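Local atomic coordinates of uncharacterized protein (Kribbella flavida, PDB entry 4LMI), a protein that is of unknown function but carries a SnoaL-like domain of the NTF2 clan and is a putative ketosteroid isomerase. Residues T68-L73 and A80-L85; G94-E99 and S106-F111; D19-R24 and G63-T68. All coordinates share one frame; numbering follows the deposited sequence.

Contact 1 (T68-L73 and A80-L85); sequences TVTRLL and AVSVNL
Arg71 lays its aliphatic stem along the hydroxyl of Ser82, with Arg71 CB 3.2 Å from Ser82 OG. From a chain extended to NE, the turn about the last torsion (chi4 79°) swings Arg71 NH1 back to this same Ser82 OG at 3.0 Å, the oxygen near the guanidinium plane. Ser82 OG donates a hydrogen bond to Thr70 OG1 (2.7 Å), which in turn donates to a water held by Asn84 OD1. The Asn84 amide is also hydrogen-bonded to Leu133 O through ND2 and to Arg135 N through OD1. Arg71 NH1 forms a salt bridge with Asp134, and the guanidinium makes a cation-pi contact with Phe97 of the second subunit. An alanine in place of Arg71 would remove both and would probably loosen the strand against Asp134 and the subunit interface, with Ser82 OG losing its arginine donor. On the other face Val69 CG1 meets Val81 CG1 obliquely at 3.8 Å, while Leu72 and Val81 lie side by side against helix 6-22. Ser82 O takes a nearly straight bond from Thr70 N (2.8 Å, 175°) and a weak one from Arg71 N (3.4 Å). Two residues thus face one, a classic beta bulge in an antiparallel hairpin of the NTF2-like sheet.

Contact 2 (G94-E99 and S106-F111); sequences GVVFLE and SRVTDF
Phe97 and Phe111, two residues apart in register on the same face of the hairpin, cross obliquely, and Phe111 CE2 comes to the edge of the Phe97 ring, 3.7 Å from Phe97 CE2. Both rings leave the backbone alike, CG anti to the carbonyl carbon, and stand on the face shared with Val95 and Thr109. The rim of Phe111 meets Val95 O, which lies near the ring plane while accepting the backbone N-H of Phe111. Thr109, beside Phe97, shares a water with Phe97 O. Farther along this face Glu99 and Arg107 cross obliquely at their stems, with Glu99 CB to Arg107 CB 3.9 Å, yet their charged ends diverge: Glu99 bends at chi2 (-65°) and gives OE1 to Ser78, whereas Arg107 stays extended.

On the opposite face the pairs lie side by side and point the same way. Leu98 CD2 is 3.8 Å from Val108 CG2, and Val96 lies alongside Asp110, whose OD1 sits 3.4 Å from Val96 CG2. Asp110 OD2 is hydrogen-bonded to Tyr39 OH and Trp112 NE1, so this buried acid is held by two side chains; a buffer molecule bound beside it may mark a pocket. Glu99 O accepts from both Ser106 N (2.7 Å) and Arg107 N (3.2 Å), a classic beta bulge in this hairpin of the NTF2-like sheet.

Strand 37-41 flanks segment 106-111 and strand 78-87 flanks segment 94-99; helix 6-22 packs on Val96, Leu98 and Val108, while the aromatic face meets the second subunit through Val95, Phe97, Thr109 and Phe111.

Contact 3 (D19-R24 and G63-T68); sequences DTLNGR and GDWQLT
Stacking and charge dominate where Arg24 meets Trp65. The guanidinium lies flat over one face of the indole, planes 12° apart, and Arg24 CZ stands 3.7 Å above the centroid of the six-membered Trp65 ring, a cation-pi contact almost along the ring normal. Asp64, poorly ordered, adds a long salt bridge, with OD1 off the guanidinium plane and no N-H aimed at it.

Hydrogen bonds fix the arginine's rotation within that stack. Arg24 NH2 gives a short bond to Trp65 O (2.5 Å), on a lone pair of that carbonyl, and Arg24 NH1 bonds Asn22 O at 2.8 Å, also on a lone pair; both acceptors lie near the guanidinium plane. Asn22, its CG anti to the backbone N (chi1 -170°), turns its amide to the strand. Asn22 OD1 accepts Leu67 N at 3.0 Å, nearly straight at the hydrogen but from above the amide plane, and Asn22 ND2 donates to Gln66 OE1 (2.9 Å), the two amide planes almost perpendicular.

Apolar contact completes the joint: Trp65 CH2 reaches Leu21 CG at 4.0 Å, Leu21 CD2 meets Leu67 CD2, and Leu67 CD1 rests against Asn22 CB.

Arg24, at positive phi, closes helix 6-22 with a Schellman motif. The arrangement ties the C-terminal end of the first helix to the start of strand 65-75, the outermost strand of this chain's NTF2-like sheet, beside a bound buffer molecule near Trp65 that may mark a pocket.

Overall arrangement
Contacts 1 and 2 are successive antiparallel hairpins of one sheet, joined where strands 78-87 and 90-101 pair, with Val81 O 2.8 Å from Val96 N. Contact 2 is buried, contact 1 is partly so, and both touch the second subunit. There Arg71 of contact 1 in one chain meets Phe97 of contact 2 in the other. Contact 3 lies at the surface and touches no other chain of the assembly; it shares Thr68 and strand 65-75 with contact 1 but stays about 7 Å from contact 2 at the nearest atoms. The hairpins rest on backbone ladders, each with a bulge, whereas contact 3 depends on side-chain amides and a stacked arginine.

Contact 1 (T68-L73 and A80-L85)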
ATOM      1  N   THR B  68     -13.383  -5.778  -1.975  1.00 30.55           N
ATOM      2  CA  THR B  68     -13.844  -4.707  -2.846  1.00 32.08           C
ATOM      3  C   THR B  68     -12.661  -3.780  -3.070  1.00 29.57           C
ATOM      4  O   THR B  68     -12.079  -3.269  -2.111  1.00 29.39           O
ATOM      5  CB  THR B  68     -15.003  -3.917  -2.206  1.00 32.40           C
ATOM      6  OG1 THR B  68     -16.059  -4.818  -1.864  1.00 35.46           O
ATOM      7  CG2 THR B  68     -15.539  -2.859  -3.164  1.00 33.04           C
ATOM      8  N   VAL B  69     -12.298  -3.581  -4.334  1.00 28.65           N
ATOM      9  CA  VAL B  69     -11.203  -2.683  -4.685  1.00 27.77           C
ATOM     10  C   VAL B  69     -11.600  -1.234  -4.365  1.00 26.23           C
ATOM     11  O   VAL B  69     -12.686  -0.785  -4.742  1.00 28.90           O
ATOM     12  CB  VAL B  69     -10.812  -2.825  -6.171  1.00 26.36           C
ATOM     13  CG1 VAL B  69      -9.824  -1.739  -6.578  1.00 26.52           C
ATOM     14  CG2 VAL B  69     -10.231  -4.213  -6.443  1.00 25.73           C
ATOM     15  N   THR B  70     -10.725  -0.522  -3.657  1.00 27.42           N
ATOM     16  CA  THR B  70     -10.986   0.874  -3.269  1.00 29.39           C
ATOM     17  C   THR B  70     -10.090   1.867  -4.006  1.00 27.45           C
ATOM     18  O   THR B  70     -10.489   3.010  -4.258  1.00 26.76           O
ATOM     19  CB  THR B  70     -10.853   1.083  -1.748  1.00 29.70           C
ATOM     20  OG1 THR B  70      -9.621   0.506  -1.286  1.00 29.21           O
ATOM     21  CG2 THR B  70     -12.015   0.424  -1.028  1.00 30.73           C
ATOM     22  N   ARG B  71      -8.876   1.431  -4.334  1.00 27.18           N
ATOM     23  CA  ARG B  71      -7.967   2.213  -5.169  1.00 24.83           C
ATOM     24  C   ARG B  71      -7.253   1.263  -6.095  1.00 23.86           C
ATOM     25  O   ARG B  71      -6.954   0.125  -5.717  1.00 23.81           O
ATOM     26  CB  ARG B  71      -6.909   2.944  -4.338  1.00 25.29           C
ATOM     27  CG  ARG B  71      -7.427   3.885  -3.265  1.00 26.68           C
ATOM     28  CD  ARG B  71      -6.251   4.470  -2.501  1.00 27.38           C
ATOM     29  NE  ARG B  71      -6.657   5.250  -1.336  1.00 31.80           N
ATOM     30  CZ  ARG B  71      -7.030   4.741  -0.164  1.00 32.28           C
ATOM     31  NH1 ARG B  71      -7.071   3.428   0.020  1.00 29.92           N
ATOM     32  NH2 ARG B  71      -7.372   5.559   0.833  1.00 31.84           N
ATOM     33  N   LEU B  72      -6.972   1.728  -7.306  1.00 24.35           N
ATOM     34  CA  LEU B  72      -6.178   0.949  -8.246  1.00 24.93           C
ATOM     35  C   LEU B  72      -5.280   1.878  -9.057  1.00 25.51           C
ATOM     36  O   LEU B  72      -5.754   2.629  -9.911  1.00 26.81           O
ATOM     37  CB  LEU B  72      -7.077   0.097  -9.157  1.00 25.08           C
ATOM     38  CG  LEU B  72      -6.436  -1.089  -9.900  1.00 27.21           C
ATOM     39  CD1 LEU B  72      -7.498  -2.075 -10.362  1.00 28.95           C
ATOM     40  CD2 LEU B  72      -5.578  -0.649 -11.084  1.00 31.37           C
ATOM     41  N   LEU B  73      -3.981   1.829  -8.774  1.00 24.11           N
ATOM     42  CA  LEU B  73      -3.003   2.618  -9.519  1.00 23.11           C
ATOM     43  C   LEU B  73      -2.173   1.714 -10.412  1.00 21.73           C
ATOM     44  O   LEU B  73      -1.775   0.626  -9.994  1.00 21.76           O
ATOM     45  CB  LEU B  73      -2.088   3.395  -8.568  1.00 25.53           C
ATOM     46  CG  LEU B  73      -2.668   4.601  -7.821  1.00 25.51           C
ATOM     47  CD1 LEU B  73      -3.632   4.187  -6.715  1.00 27.47           C
ATOM     48  CD2 LEU B  73      -1.524   5.422  -7.241  1.00 26.71           C
ATOM     49  N   ALA B  80      -0.567  -0.808  -7.751  1.00 21.73           N
ATOM     50  CA  ALA B  80      -0.822  -0.813  -6.310  1.00 20.93           C
ATOM     51  C   ALA B  80      -2.326  -0.752  -6.132  1.00 22.99           C
ATOM     52  O   ALA B  80      -2.994   0.116  -6.704  1.00 22.52           O
ATOM     53  CB  ALA B  80      -0.155   0.366  -5.630  1.00 22.03           C
ATOM     54  N   VAL B  81      -2.861  -1.684  -5.353  1.00 21.86           N
ATOM     55  CA  VAL B  81      -4.303  -1.820  -5.218  1.00 22.61           C
ATOM     56  C   VAL B  81      -4.635  -1.915  -3.740  1.00 24.66           C
ATOM     57  O   VAL B  81      -4.030  -2.707  -3.011  1.00 25.81           O
ATOM     58  CB  VAL B  81      -4.815  -3.084  -5.948  1.00 22.94           C
ATOM     59  CG1 VAL B  81      -6.334  -3.186  -5.867  1.00 23.72           C
ATOM     60  CG2 VAL B  81      -4.349  -3.113  -7.404  1.00 22.52           C
ATOM     61  N   SER B  82      -5.569  -1.090  -3.282  1.00 25.36           N
ATOM     62  CA  SER B  82      -6.104  -1.277  -1.943  1.00 25.99           C
ATOM     63  C   SER B  82      -7.476  -1.913  -2.052  1.00 26.72           C
ATOM     64  O   SER B  82      -8.221  -1.649  -3.001  1.00 26.10           O
ATOM     65  CB  SER B  82      -6.154   0.031  -1.145  1.00 27.62           C
ATOM     66  OG  SER B  82      -6.998   0.976  -1.768  1.00 27.15           O
ATOM     67  N   VAL B  83      -7.781  -2.780  -1.092  1.00 28.11           N
ATOM     68  CA  VAL B  83      -9.068  -3.454  -1.026  1.00 26.93           C
ATOM     69  C   VAL B  83      -9.635  -3.377   0.387  1.00 27.68           C
ATOM     70  O   VAL B  83      -8.883  -3.372   1.376  1.00 29.23           O
ATOM     71  CB  VAL B  83      -8.985  -4.943  -1.470  1.00 26.88           C
ATOM     72  CG1 VAL B  83      -8.495  -5.064  -2.910  1.00 28.44           C
ATOM     73  CG2 VAL B  83      -8.090  -5.755  -0.533  1.00 26.93           C
ATOM     74  N   ASN B  84     -10.959  -3.281   0.479  1.00 27.61           N
ATOM     75  CA  ASN B  84     -11.645  -3.583   1.725  1.00 30.93           C
ATOM     76  C   ASN B  84     -11.946  -5.069   1.763  1.00 31.71           C
ATOM     77  O   ASN B  84     -12.595  -5.603   0.870  1.00 34.27           O
ATOM     78  CB  ASN B  84     -12.925  -2.757   1.884  1.00 31.96           C
ATOM     79  CG  ASN B  84     -12.645  -1.324   2.299  1.00 35.04           C
ATOM     80  OD1 ASN B  84     -11.574  -1.008   2.835  1.00 38.74           O
ATOM     81  ND2 ASN B  84     -13.608  -0.447   2.058  1.00 37.22           N
ATOM     82  N   LEU B  85     -11.437  -5.733   2.791  1.00 35.81           N
ATOM     83  CA  LEU B  85     -11.643  -7.158   2.967  1.00 36.46           C
ATOM     84  C   LEU B  85     -12.541  -7.420   4.168  1.00 40.54           C
ATOM     85  O   LEU B  85     -12.329  -6.859   5.245  1.00 46.13           O
ATOM     86  CB  LEU B  85     -10.301  -7.868   3.158  1.00 39.09           C
ATOM     87  CG  LEU B  85     -10.309  -9.380   3.403  1.00 40.37           C
ATOM     88  CD1 LEU B  85     -10.698 -10.149   2.152  1.00 43.39           C
ATOM     89  CD2 LEU B  85      -8.959  -9.853   3.912  1.00 46.39           C
TER
HETATM   90  O   HOH W   1     -15.474  -6.344   0.786  1.00 49.24           O
HETATM   91  O   HOH W   2      -9.411   0.001   1.219  1.00 31.65           O

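Contact 2 (G94-E99 and S106-F111)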
ATOM      1  N   GLY B  94      -6.464  -4.410   2.631  1.00 27.28           N
ATOM      2  CA  GLY B  94      -5.290  -4.951   1.969  1.00 25.62           C
ATOM      3  C   GLY B  94      -4.696  -3.902   1.064  1.00 25.22           C
ATOM      4  O   GLY B  94      -5.420  -3.105   0.475  1.00 25.84           O
ATOM      5  N   VAL B  95      -3.372  -3.881   0.987  1.00 24.46           N
ATOM      6  CA  VAL B  95      -2.677  -3.071   0.007  1.00 23.74           C
ATOM      7  C   VAL B  95      -1.737  -4.035  -0.684  1.00 22.95           C
ATOM      8  O   VAL B  95      -0.887  -4.653  -0.041  1.00 24.47           O
ATOM      9  CB  VAL B  95      -1.885  -1.901   0.621  1.00 24.39           C
ATOM     10  CG1 VAL B  95      -1.213  -1.105  -0.488  1.00 29.63           C
ATOM     11  CG2 VAL B  95      -2.794  -0.992   1.442  1.00 26.10           C
ATOM     12  N   VAL B  96      -1.913  -4.166  -1.992  1.00 22.95           N
ATOM     13  CA  VAL B  96      -1.228  -5.187  -2.776  1.00 21.58           C
ATOM     14  C   VAL B  96      -0.429  -4.537  -3.900  1.00 21.69           C
ATOM     15  O   VAL B  96      -0.971  -3.736  -4.667  1.00 21.93           O
ATOM     16  CB  VAL B  96      -2.239  -6.185  -3.387  1.00 21.05           C
ATOM     17  CG1 VAL B  96      -1.524  -7.234  -4.230  1.00 20.53           C
ATOM     18  CG2 VAL B  96      -3.061  -6.860  -2.295  1.00 22.42           C
ATOM     19  N   PHE B  97       0.852  -4.886  -3.999  1.00 20.27           N
ATOM     20  CA  PHE B  97       1.677  -4.443  -5.118  1.00 21.42           C
ATOM     21  C   PHE B  97       1.836  -5.576  -6.108  1.00 21.79           C
ATOM     22  O   PHE B  97       2.197  -6.692  -5.729  1.00 21.93           O
ATOM     23  CB  PHE B  97       3.046  -3.953  -4.648  1.00 20.64           C
ATOM     24  CG  PHE B  97       2.982  -2.693  -3.827  1.00 22.64           C
ATOM     25  CD1 PHE B  97       2.938  -1.444  -4.443  1.00 21.36           C
ATOM     26  CD2 PHE B  97       2.955  -2.755  -2.437  1.00 23.70           C
ATOM     27  CE1 PHE B  97       2.876  -0.283  -3.687  1.00 23.01           C
ATOM     28  CE2 PHE B  97       2.893  -1.595  -1.673  1.00 26.62           C
ATOM     29  CZ  PHE B  97       2.851  -0.358  -2.297  1.00 25.34           C
ATOM     30  N   LEU B  98       1.553  -5.276  -7.373  1.00 21.93           N
ATOM     31  CA  LEU B  98       1.707  -6.245  -8.444  1.00 21.47           C
ATOM     32  C   LEU B  98       2.796  -5.810  -9.409  1.00 20.41           C
ATOM     33  O   LEU B  98       2.997  -4.616  -9.637  1.00 21.41           O
ATOM     34  CB  LEU B  98       0.396  -6.410  -9.220  1.00 19.35           C
ATOM     35  CG  LEU B  98      -0.885  -6.771  -8.459  1.00 19.90           C
ATOM     36  CD1 LEU B  98      -2.063  -6.770  -9.427  1.00 25.45           C
ATOM     37  CD2 LEU B  98      -0.760  -8.121  -7.778  1.00 20.42           C
ATOM     38  N   GLU B  99       3.509  -6.786  -9.964  0.50 19.95           N
ATOM     39  CA  GLU B  99       4.430  -6.526 -11.062  0.50 20.61           C
ATOM     40  C   GLU B  99       4.042  -7.449 -12.205  0.50 21.15           C
ATOM     41  O   GLU B  99       3.763  -8.634 -11.988  0.50 21.49           O
ATOM     42  CB  GLU B  99       5.887  -6.753 -10.642  0.50 22.03           C
ATOM     43  CG  GLU B  99       6.321  -5.950  -9.420  0.50 22.36           C
ATOM     44  CD  GLU B  99       6.311  -4.450  -9.655  0.50 23.67           C
ATOM     45  OE1 GLU B  99       6.298  -4.017 -10.825  0.50 21.86           O
ATOM     46  OE2 GLU B  99       6.325  -3.696  -8.663  0.50 26.42           O
ATOM     47  N   SER B 106       3.682 -11.338 -12.361  0.50 20.26           N
ATOM     48  CA  SER B 106       4.974 -11.931 -12.044  0.50 19.91           C
ATOM     49  C   SER B 106       5.296 -11.883 -10.545  0.50 20.48           C
ATOM     50  O   SER B 106       5.941 -12.785 -10.013  0.50 21.54           O
ATOM     51  CB  SER B 106       6.061 -11.217 -12.847  0.50 19.08           C
ATOM     52  OG  SER B 106       7.349 -11.676 -12.506  0.50 16.58           O
ATOM     53  N   ARG B 107       4.855 -10.822  -9.872  1.00 21.38           N
ATOM     54  CA  ARG B 107       5.082 -10.657  -8.437  1.00 20.27           C
ATOM     55  C   ARG B 107       3.823 -10.139  -7.776  1.00 20.91           C
ATOM     56  O   ARG B 107       3.114  -9.302  -8.348  1.00 21.65           O
ATOM     57  CB  ARG B 107       6.244  -9.697  -8.164  1.00 23.21           C
ATOM     58  CG  ARG B 107       7.579 -10.177  -8.715  1.00 24.93           C
ATOM     59  CD  ARG B 107       8.723  -9.237  -8.390  1.00 27.89           C
ATOM     60  NE  ARG B 107       9.935  -9.676  -9.076  1.00 35.33           N
ATOM     61  CZ  ARG B 107      10.867 -10.462  -8.538  1.00 34.64           C
ATOM     62  NH1 ARG B 107      10.748 -10.892  -7.288  1.00 35.63           N
ATOM     63  NH2 ARG B 107      11.926 -10.810  -9.253  1.00 39.13           N
ATOM     64  N   VAL B 108       3.543 -10.653  -6.583  1.00 19.39           N
ATOM     65  CA  VAL B 108       2.439 -10.170  -5.753  1.00 20.88           C
ATOM     66  C   VAL B 108       3.028  -9.942  -4.372  1.00 20.64           C
ATOM     67  O   VAL B 108       3.622 -10.850  -3.806  1.00 22.26           O
ATOM     68  CB  VAL B 108       1.288 -11.208  -5.656  1.00 20.58           C
ATOM     69  CG1 VAL B 108       0.181 -10.736  -4.716  1.00 20.51           C
ATOM     70  CG2 VAL B 108       0.708 -11.526  -7.030  1.00 22.72           C
ATOM     71  N   THR B 109       2.891  -8.731  -3.841  1.00 21.22           N
ATOM     72  CA  THR B 109       3.317  -8.455  -2.471  1.00 20.71           C
ATOM     73  C   THR B 109       2.122  -7.892  -1.719  1.00 20.92           C
ATOM     74  O   THR B 109       1.631  -6.810  -2.051  1.00 20.92           O
ATOM     75  CB  THR B 109       4.534  -7.502  -2.432  1.00 21.63           C
ATOM     76  OG1 THR B 109       5.607  -8.090  -3.175  1.00 25.86           O
ATOM     77  CG2 THR B 109       5.013  -7.269  -1.005  1.00 20.76           C
ATOM     78  N   ASP B 110       1.663  -8.660  -0.727  1.00 22.26           N
ATOM     79  CA  ASP B 110       0.448  -8.381   0.044  1.00 22.15           C
ATOM     80  C   ASP B 110       0.801  -7.732   1.368  1.00 21.26           C
ATOM     81  O   ASP B 110       1.688  -8.220   2.078  1.00 22.57           O
ATOM     82  CB  ASP B 110      -0.265  -9.698   0.388  1.00 23.62           C
ATOM     83  CG  ASP B 110      -1.321 -10.118  -0.633  1.00 23.94           C
ATOM     84  OD1 ASP B 110      -1.289  -9.688  -1.806  1.00 22.64           O
ATOM     85  OD2 ASP B 110      -2.191 -10.933  -0.244  1.00 25.76           O
ATOM     86  N   PHE B 111       0.093  -6.652   1.699  1.00 22.45           N
ATOM     87  CA  PHE B 111       0.081  -6.081   3.044  1.00 24.07           C
ATOM     88  C   PHE B 111      -1.345  -6.112   3.571  1.00 24.40           C
ATOM     89  O   PHE B 111      -2.286  -5.794   2.836  1.00 22.99           O
ATOM     90  CB  PHE B 111       0.574  -4.631   3.029  1.00 24.09           C
ATOM     91  CG  PHE B 111       2.019  -4.485   2.659  1.00 23.53           C
ATOM     92  CD1 PHE B 111       3.015  -4.644   3.625  1.00 24.74           C
ATOM     93  CD2 PHE B 111       2.390  -4.181   1.347  1.00 22.18           C
ATOM     94  CE1 PHE B 111       4.356  -4.507   3.290  1.00 24.64           C
ATOM     95  CE2 PHE B 111       3.731  -4.042   1.008  1.00 24.50           C
ATOM     96  CZ  PHE B 111       4.714  -4.208   1.982  1.00 24.47           C
TER
HETATM   97  O   HOH W   3       5.140  -7.166  -5.955  1.00 31.79           O

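Contact 3 (D19-R24 and G63-T68)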
ATOM      1  N   ASP B  19     -10.811  -9.271  -9.750  0.50 25.53           N
ATOM      2  CA  ASP B  19     -12.136  -9.768 -10.136  0.50 25.46           C
ATOM      3  C   ASP B  19     -12.205 -11.301 -10.131  0.50 24.73           C
ATOM      4  O   ASP B  19     -13.154 -11.881  -9.594  0.50 25.03           O
ATOM      5  CB  ASP B  19     -12.574  -9.196 -11.490  0.50 24.86           C
ATOM      6  CG  ASP B  19     -12.946  -7.719 -11.414  0.50 28.08           C
ATOM      7  OD1 ASP B  19     -13.088  -7.184 -10.294  0.50 28.66           O
ATOM      8  OD2 ASP B  19     -13.105  -7.088 -12.479  0.50 29.10           O
ATOM      9  N   THR B  20     -11.192 -11.951 -10.706  1.00 24.75           N
ATOM     10  CA  THR B  20     -11.142 -13.422 -10.741  1.00 25.05           C
ATOM     11  C   THR B  20     -10.835 -14.023  -9.371  1.00 25.65           C
ATOM     12  O   THR B  20     -11.359 -15.084  -9.027  1.00 29.43           O
ATOM     13  CB  THR B  20     -10.158 -13.974 -11.792  1.00 26.11           C
ATOM     14  OG1 THR B  20      -8.836 -13.493 -11.517  1.00 22.75           O
ATOM     15  CG2 THR B  20     -10.604 -13.575 -13.216  1.00 25.95           C
ATOM     16  N   LEU B  21      -9.996 -13.345  -8.592  1.00 26.55           N
ATOM     17  CA  LEU B  21      -9.724 -13.781  -7.219  1.00 25.41           C
ATOM     18  C   LEU B  21     -10.988 -13.715  -6.364  1.00 26.23           C
ATOM     19  O   LEU B  21     -11.363 -14.698  -5.721  1.00 27.73           O
ATOM     20  CB  LEU B  21      -8.606 -12.953  -6.582  1.00 26.57           C
ATOM     21  CG  LEU B  21      -8.210 -13.339  -5.146  1.00 28.57           C
ATOM     22  CD1 LEU B  21      -7.829 -14.812  -5.039  1.00 25.20           C
ATOM     23  CD2 LEU B  21      -7.083 -12.446  -4.645  1.00 31.36           C
ATOM     24  N   ASN B  22     -11.651 -12.562  -6.361  1.00 28.76           N
ATOM     25  CA  ASN B  22     -12.859 -12.414  -5.558  1.00 30.23           C
ATOM     26  C   ASN B  22     -13.961 -13.370  -6.009  1.00 30.14           C
ATOM     27  O   ASN B  22     -14.735 -13.870  -5.195  1.00 32.62           O
ATOM     28  CB  ASN B  22     -13.363 -10.975  -5.571  1.00 30.26           C
ATOM     29  CG  ASN B  22     -14.463 -10.746  -4.563  1.00 33.70           C
ATOM     30  OD1 ASN B  22     -14.302 -11.028  -3.372  1.00 34.51           O
ATOM     31  ND2 ASN B  22     -15.598 -10.245  -5.035  1.00 36.98           N
ATOM     32  N   GLY B  23     -14.007 -13.633  -7.311  1.00 29.35           N
ATOM     33  CA  GLY B  23     -14.974 -14.557  -7.877  1.00 28.94           C
ATOM     34  C   GLY B  23     -14.584 -16.014  -7.737  1.00 29.17           C
ATOM     35  O   GLY B  23     -15.341 -16.885  -8.144  1.00 29.81           O
ATOM     36  N   ARG B  24     -13.411 -16.285  -7.155  1.00 26.55           N
ATOM     37  CA  ARG B  24     -12.876 -17.654  -7.055  1.00 28.46           C
ATOM     38  C   ARG B  24     -12.931 -18.349  -8.417  1.00 26.13           C
ATOM     39  O   ARG B  24     -13.253 -19.537  -8.515  1.00 27.95           O
ATOM     40  CB  ARG B  24     -13.632 -18.487  -5.996  1.00 28.73           C
ATOM     41  CG  ARG B  24     -13.355 -18.120  -4.546  1.00 34.00           C
ATOM     42  CD  ARG B  24     -14.286 -17.028  -4.058  1.00 40.84           C
ATOM     43  NE  ARG B  24     -14.339 -16.966  -2.598  1.00 42.71           N
ATOM     44  CZ  ARG B  24     -14.692 -15.889  -1.900  1.00 44.31           C
ATOM     45  NH1 ARG B  24     -15.020 -14.756  -2.516  1.00 39.50           N
ATOM     46  NH2 ARG B  24     -14.706 -15.943  -0.575  1.00 43.29           N
ATOM     47  N   GLY B  63     -12.773 -20.252   5.325  1.00 44.09           N
ATOM     48  CA  GLY B  63     -13.692 -19.158   5.643  1.00 47.41           C
ATOM     49  C   GLY B  63     -14.287 -18.465   4.433  1.00 47.52           C
ATOM     50  O   GLY B  63     -13.913 -18.749   3.291  1.00 47.82           O
ATOM     51  N   ASP B  64     -15.212 -17.543   4.695  1.00 47.99           N
ATOM     52  CA  ASP B  64     -15.968 -16.859   3.650  1.00 59.64           C
ATOM     53  C   ASP B  64     -15.596 -15.378   3.594  1.00 66.92           C
ATOM     54  O   ASP B  64     -16.161 -14.551   4.319  1.00 81.76           O
ATOM     55  CB  ASP B  64     -17.475 -17.042   3.880  1.00 72.44           C
ATOM     56  CG  ASP B  64     -18.324 -16.373   2.808  1.00 78.53           C
ATOM     57  OD1 ASP B  64     -17.936 -16.395   1.618  1.00 86.15           O
ATOM     58  OD2 ASP B  64     -19.393 -15.830   3.160  1.00 80.99           O
ATOM     59  N   TRP B  65     -14.633 -15.058   2.733  1.00 52.28           N
ATOM     60  CA  TRP B  65     -14.097 -13.703   2.616  1.00 48.21           C
ATOM     61  C   TRP B  65     -14.587 -13.001   1.382  1.00 46.67           C
ATOM     62  O   TRP B  65     -15.008 -13.637   0.415  1.00 45.56           O
ATOM     63  CB  TRP B  65     -12.571 -13.735   2.631  1.00 45.60           C
ATOM     64  CG  TRP B  65     -12.002 -14.657   1.585  1.00 43.58           C
ATOM     65  CD1 TRP B  65     -11.623 -15.988   1.738  1.00 40.79           C
ATOM     66  CD2 TRP B  65     -11.752 -14.348   0.169  1.00 39.76           C
ATOM     67  NE1 TRP B  65     -11.161 -16.503   0.554  1.00 44.63           N
ATOM     68  CE2 TRP B  65     -11.214 -15.573  -0.428  1.00 41.84           C
ATOM     69  CE3 TRP B  65     -11.917 -13.222  -0.633  1.00 41.50           C
ATOM     70  CZ2 TRP B  65     -10.862 -15.644  -1.767  1.00 41.15           C
ATOM     71  CZ3 TRP B  65     -11.554 -13.306  -1.982  1.00 40.35           C
ATOM     72  CH2 TRP B  65     -11.040 -14.489  -2.532  1.00 38.11           C
ATOM     73  N   GLN B  66     -14.520 -11.675   1.407  1.00 46.55           N
ATOM     74  CA  GLN B  66     -14.987 -10.851   0.303  1.00 43.89           C
ATOM     75  C   GLN B  66     -14.101  -9.621   0.198  1.00 40.02           C
ATOM     76  O   GLN B  66     -13.737  -9.025   1.211  1.00 42.35           O
ATOM     77  CB  GLN B  66     -16.441 -10.431   0.550  1.00 50.42           C
ATOM     78  CG  GLN B  66     -17.132  -9.760  -0.630  1.00 53.81           C
ATOM     79  CD  GLN B  66     -17.539 -10.736  -1.724  1.00 59.16           C
ATOM     80  OE1 GLN B  66     -17.578 -10.376  -2.900  1.00 60.10           O
ATOM     81  NE2 GLN B  66     -17.846 -11.973  -1.342  1.00 61.96           N
ATOM     82  N   LEU B  67     -13.740  -9.246  -1.026  1.00 35.28           N
ATOM     83  CA  LEU B  67     -12.964  -8.027  -1.232  1.00 33.51           C
ATOM     84  C   LEU B  67     -13.646  -7.061  -2.192  1.00 33.18           C
ATOM     85  O   LEU B  67     -14.405  -7.466  -3.074  1.00 35.62           O
ATOM     86  CB  LEU B  67     -11.521  -8.337  -1.669  1.00 36.13           C
ATOM     87  CG  LEU B  67     -11.228  -9.146  -2.931  1.00 38.12           C
ATOM     88  CD1 LEU B  67     -11.157  -8.242  -4.153  1.00 40.44           C
ATOM     89  CD2 LEU B  67      -9.914  -9.895  -2.760  1.00 41.56           C
ATOM     90  N   THR B  68     -13.383  -5.778  -1.975  1.00 30.55           N
ATOM     91  CA  THR B  68     -13.844  -4.707  -2.846  1.00 32.08           C
ATOM     92  C   THR B  68     -12.661  -3.780  -3.070  1.00 29.57           C
ATOM     93  O   THR B  68     -12.079  -3.269  -2.111  1.00 29.39           O
ATOM     94  CB  THR B  68     -15.003  -3.917  -2.206  1.00 32.40           C
ATOM     95  OG1 THR B  68     -16.059  -4.818  -1.864  1.00 35.46           O
ATOM     96  CG2 THR B  68     -15.539  -2.859  -3.164  1.00 33.04           C
TER